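Local coordinates for exodeoxyribonuclease (PDB 2JC5), which probably cleaves the DNA backbone at abasic sites during repair, as a magnesium- or manganese-dependent endonuclease of the AP/ExoA family, at residues G180-K185 against Y222-P227. Numbering follows the deposited sequence.
Sequences GKVIHK and YQMVTP
Met224 reaches from strand 217-225 to the face of helix 173-184 turned to the strand, where its terminal methyl meets Ile183 and Val182. The closer approach is Met224 CE to Ile183 CG1, 4.1 Å, the two side chains crossing at about a right angle; Val182 CG1 lies more loosely beside the same methyl, at 4.5 Å from CE. A bend at chi2 (-71°) turns the thioether of Met224 and lets its methyl face both branched residues at once. The backbones stay well apart, with 8.3 Å between the CA atoms of Ile183 and Met224, and no hydrogen bond joins the segments. Trp150 and Asp190 also touch Met224, while Leu134 of helix 117-139 and Trp188 pack on Val182; Met224 and Val182 are buried.

Ile183, partly exposed, leads to the solvent side. The ring of His184, an exposed residue, is backed by Ile183 CG2, which sits over the centre of one face, 3.8 Å above its plane. His184 ND1 adds a weak, bent bond to Gly180 O, 3.2 Å long at 127°, alongside the regular helical bond from His184 N to that oxygen. Helix and sheet are thus joined here as one layer on another in the DNase I-like fold, with the Met224 side chain about 11 Å from that of Asp149, a predicted active-site residue. The contact is modest and apolar, and any stabilisation probably comes from burying methyl and methylene groups, without directional polar bonds.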
ATOM      1  N   GLY A 180      -1.645 -14.011  -7.698  1.00  9.48           N
ATOM      2  CA  GLY A 180      -2.218 -15.292  -7.329  1.00  9.46           C
ATOM      3  C   GLY A 180      -1.222 -16.206  -6.632  1.00 10.47           C
ATOM      4  O   GLY A 180      -1.575 -16.923  -5.697  1.00 12.14           O
ATOM      5  N   LYS A 181       0.029 -16.165  -7.069  1.00  9.88           N
ATOM      6  CA  LYS A 181       1.082 -16.964  -6.426  1.00 11.56           C
ATOM      7  C   LYS A 181       1.412 -16.442  -5.027  1.00 10.57           C
ATOM      8  O   LYS A 181       1.593 -17.216  -4.090  1.00 10.44           O
ATOM      9  CB  LYS A 181       2.348 -17.019  -7.286  1.00 13.58           C
ATOM     10  CG  LYS A 181       2.247 -17.850  -8.552  1.00 14.97           C
ATOM     11  CD  LYS A 181       3.572 -17.776  -9.308  1.00 15.73           C
ATOM     12  N   VAL A 182       1.483 -15.125  -4.879  1.00  9.38           N
ATOM     13  CA  VAL A 182       1.724 -14.542  -3.563  1.00  9.23           C
ATOM     14  C   VAL A 182       0.660 -15.012  -2.557  1.00  9.30           C
ATOM     15  O   VAL A 182       0.968 -15.341  -1.404  1.00  9.86           O
ATOM     16  CB  VAL A 182       1.749 -13.008  -3.652  1.00  8.94           C
ATOM     17  CG1 VAL A 182       1.709 -12.369  -2.236  1.00  8.19           C
ATOM     18  CG2 VAL A 182       2.989 -12.543  -4.438  1.00  9.72           C
ATOM     19  N   ILE A 183      -0.591 -15.067  -3.009  1.00  9.93           N
ATOM     20  CA  ILE A 183      -1.693 -15.549  -2.179  1.00  9.98           C
ATOM     21  C   ILE A 183      -1.651 -17.073  -2.007  1.00 11.43           C
ATOM     22  O   ILE A 183      -1.567 -17.569  -0.883  1.00 13.09           O
ATOM     23  CB  ILE A 183      -3.057 -15.076  -2.733  1.00 11.07           C
ATOM     24  CG1 ILE A 183      -3.142 -13.545  -2.715  1.00 11.37           C
ATOM     25  CG2 ILE A 183      -4.227 -15.704  -1.947  1.00 12.43           C
ATOM     26  CD1 ILE A 183      -4.248 -12.976  -3.618  1.00 11.49           C
ATOM     27  N   HIS A 184      -1.693 -17.819  -3.106  1.00 13.83           N
ATOM     28  CA  HIS A 184      -1.940 -19.262  -3.032  1.00 15.89           C
ATOM     29  C   HIS A 184      -0.708 -20.126  -2.892  1.00 16.52           C
ATOM     30  O   HIS A 184      -0.798 -21.236  -2.360  1.00 18.87           O
ATOM     31  CB  HIS A 184      -2.765 -19.705  -4.235  1.00 18.08           C
ATOM     32  CG  HIS A 184      -4.130 -19.107  -4.249  1.00 19.26           C
ATOM     33  ND1 HIS A 184      -4.512 -18.140  -5.156  1.00 20.55           N
ATOM     34  CD2 HIS A 184      -5.181 -19.279  -3.414  1.00 20.38           C
ATOM     35  CE1 HIS A 184      -5.757 -17.776  -4.902  1.00 20.82           C
ATOM     36  NE2 HIS A 184      -6.183 -18.449  -3.851  1.00 21.97           N
ATOM     37  N   LYS A 185       0.431 -19.656  -3.381  1.00 14.73           N
ATOM     38  CA  LYS A 185       1.681 -20.427  -3.273  1.00 15.35           C
ATOM     39  C   LYS A 185       2.423 -20.039  -2.007  1.00 14.99           C
ATOM     40  O   LYS A 185       2.833 -20.895  -1.231  1.00 17.76           O
ATOM     41  CB  LYS A 185       2.581 -20.231  -4.498  1.00 16.37           C
ATOM     42  CG  LYS A 185       2.008 -20.797  -5.792  1.00 18.43           C
ATOM     43  N   TYR A 222      -3.694  -2.954  -1.309  1.00  5.53           N
ATOM     44  CA  TYR A 222      -3.910  -4.172  -0.528  1.00  5.91           C
ATOM     45  C   TYR A 222      -3.328  -4.051   0.861  1.00  5.35           C
ATOM     46  O   TYR A 222      -2.382  -3.300   1.092  1.00  7.35           O
ATOM     47  CB  TYR A 222      -3.189  -5.378  -1.141  1.00  7.59           C
ATOM     48  CG  TYR A 222      -3.576  -5.809  -2.515  1.00  7.49           C
ATOM     49  CD1 TYR A 222      -3.132  -5.115  -3.636  1.00  7.46           C
ATOM     50  CD2 TYR A 222      -4.348  -6.941  -2.719  1.00  7.71           C
ATOM     51  CE1 TYR A 222      -3.481  -5.518  -4.895  1.00  7.85           C
ATOM     52  CE2 TYR A 222      -4.682  -7.353  -3.984  1.00  7.61           C
ATOM     53  CZ  TYR A 222      -4.234  -6.643  -5.075  1.00  6.75           C
ATOM     54  OH  TYR A 222      -4.556  -7.087  -6.343  1.00  8.80           O
ATOM     55  N   GLN A 223      -3.850  -4.873   1.761  1.00  5.27           N
ATOM     56  CA  GLN A 223      -3.119  -5.308   2.956  1.00  6.03           C
ATOM     57  C   GLN A 223      -2.941  -6.812   2.833  1.00  5.65           C
ATOM     58  O   GLN A 223      -3.913  -7.551   2.885  1.00  7.32           O
ATOM     59  CB  GLN A 223      -3.875  -4.904   4.229  1.00  5.88           C
ATOM     60  CG  GLN A 223      -3.946  -3.386   4.398  1.00  6.91           C
ATOM     61  CD  GLN A 223      -4.322  -2.885   5.803  1.00  4.99           C
ATOM     62  OE1 GLN A 223      -4.189  -3.578   6.815  1.00  6.96           O
ATOM     63  NE2 GLN A 223      -4.771  -1.647   5.855  1.00  6.38           N
ATOM     64  N   MET A 224      -1.708  -7.241   2.573  1.00  5.94           N
ATOM     65  CA  MET A 224      -1.375  -8.664   2.518  1.00  6.11           C
ATOM     66  C   MET A 224      -0.870  -9.086   3.890  1.00  6.82           C
ATOM     67  O   MET A 224       0.032  -8.452   4.421  1.00  5.85           O
ATOM     68  CB  MET A 224      -0.295  -8.958   1.477  1.00  7.51           C
ATOM     69  CG  MET A 224      -0.730  -8.718   0.040  1.00  8.82           C
ATOM     70  SD  MET A 224      -1.931  -9.967  -0.498  1.00 10.39           S
ATOM     71  CE  MET A 224      -1.858  -9.706  -2.271  1.00  9.40           C
ATOM     72  N   VAL A 225      -1.447 -10.144   4.459  1.00  5.96           N
ATOM     73  CA  VAL A 225      -1.258 -10.451   5.876  1.00  5.09           C
ATOM     74  C   VAL A 225      -0.850 -11.913   6.084  1.00  6.89           C
ATOM     75  O   VAL A 225      -1.299 -12.812   5.365  1.00  6.47           O
ATOM     76  CB  VAL A 225      -2.567 -10.118   6.656  1.00  6.01           C
ATOM     77  CG1 VAL A 225      -2.382 -10.246   8.161  1.00  7.11           C
ATOM     78  CG2 VAL A 225      -3.046  -8.697   6.320  1.00  8.00           C
ATOM     79  N   THR A 226      -0.014 -12.143   7.093  1.00  6.42           N
ATOM     80  CA  THR A 226       0.376 -13.493   7.530  1.00  6.45           C
ATOM     81  C   THR A 226      -0.817 -14.208   8.179  1.00  8.40           C
ATOM     82  O   THR A 226      -1.784 -13.557   8.556  1.00  8.22           O
ATOM     83  CB  THR A 226       1.558 -13.392   8.488  1.00  6.91           C
ATOM     84  OG1 THR A 226       1.299 -12.380   9.463  1.00  8.09           O
ATOM     85  CG2 THR A 226       2.812 -13.050   7.704  1.00  7.63           C
ATOM     86  N   PRO A 227      -0.770 -15.555   8.255  1.00  8.72           N
ATOM     87  CA  PRO A 227      -1.978 -16.311   8.618  1.00  9.15           C
ATOM     88  C   PRO A 227      -2.610 -16.038   9.980  1.00  9.18           C
ATOM     89  O   PRO A 227      -3.832 -15.834  10.046  1.00  9.70           O
ATOM     90  CB  PRO A 227      -1.528 -17.776   8.502  1.00 10.73           C
ATOM     91  CG  PRO A 227      -0.292 -17.762   7.745  1.00 12.24           C
ATOM     92  CD  PRO A 227       0.342 -16.437   7.866  1.00 10.92           C
TER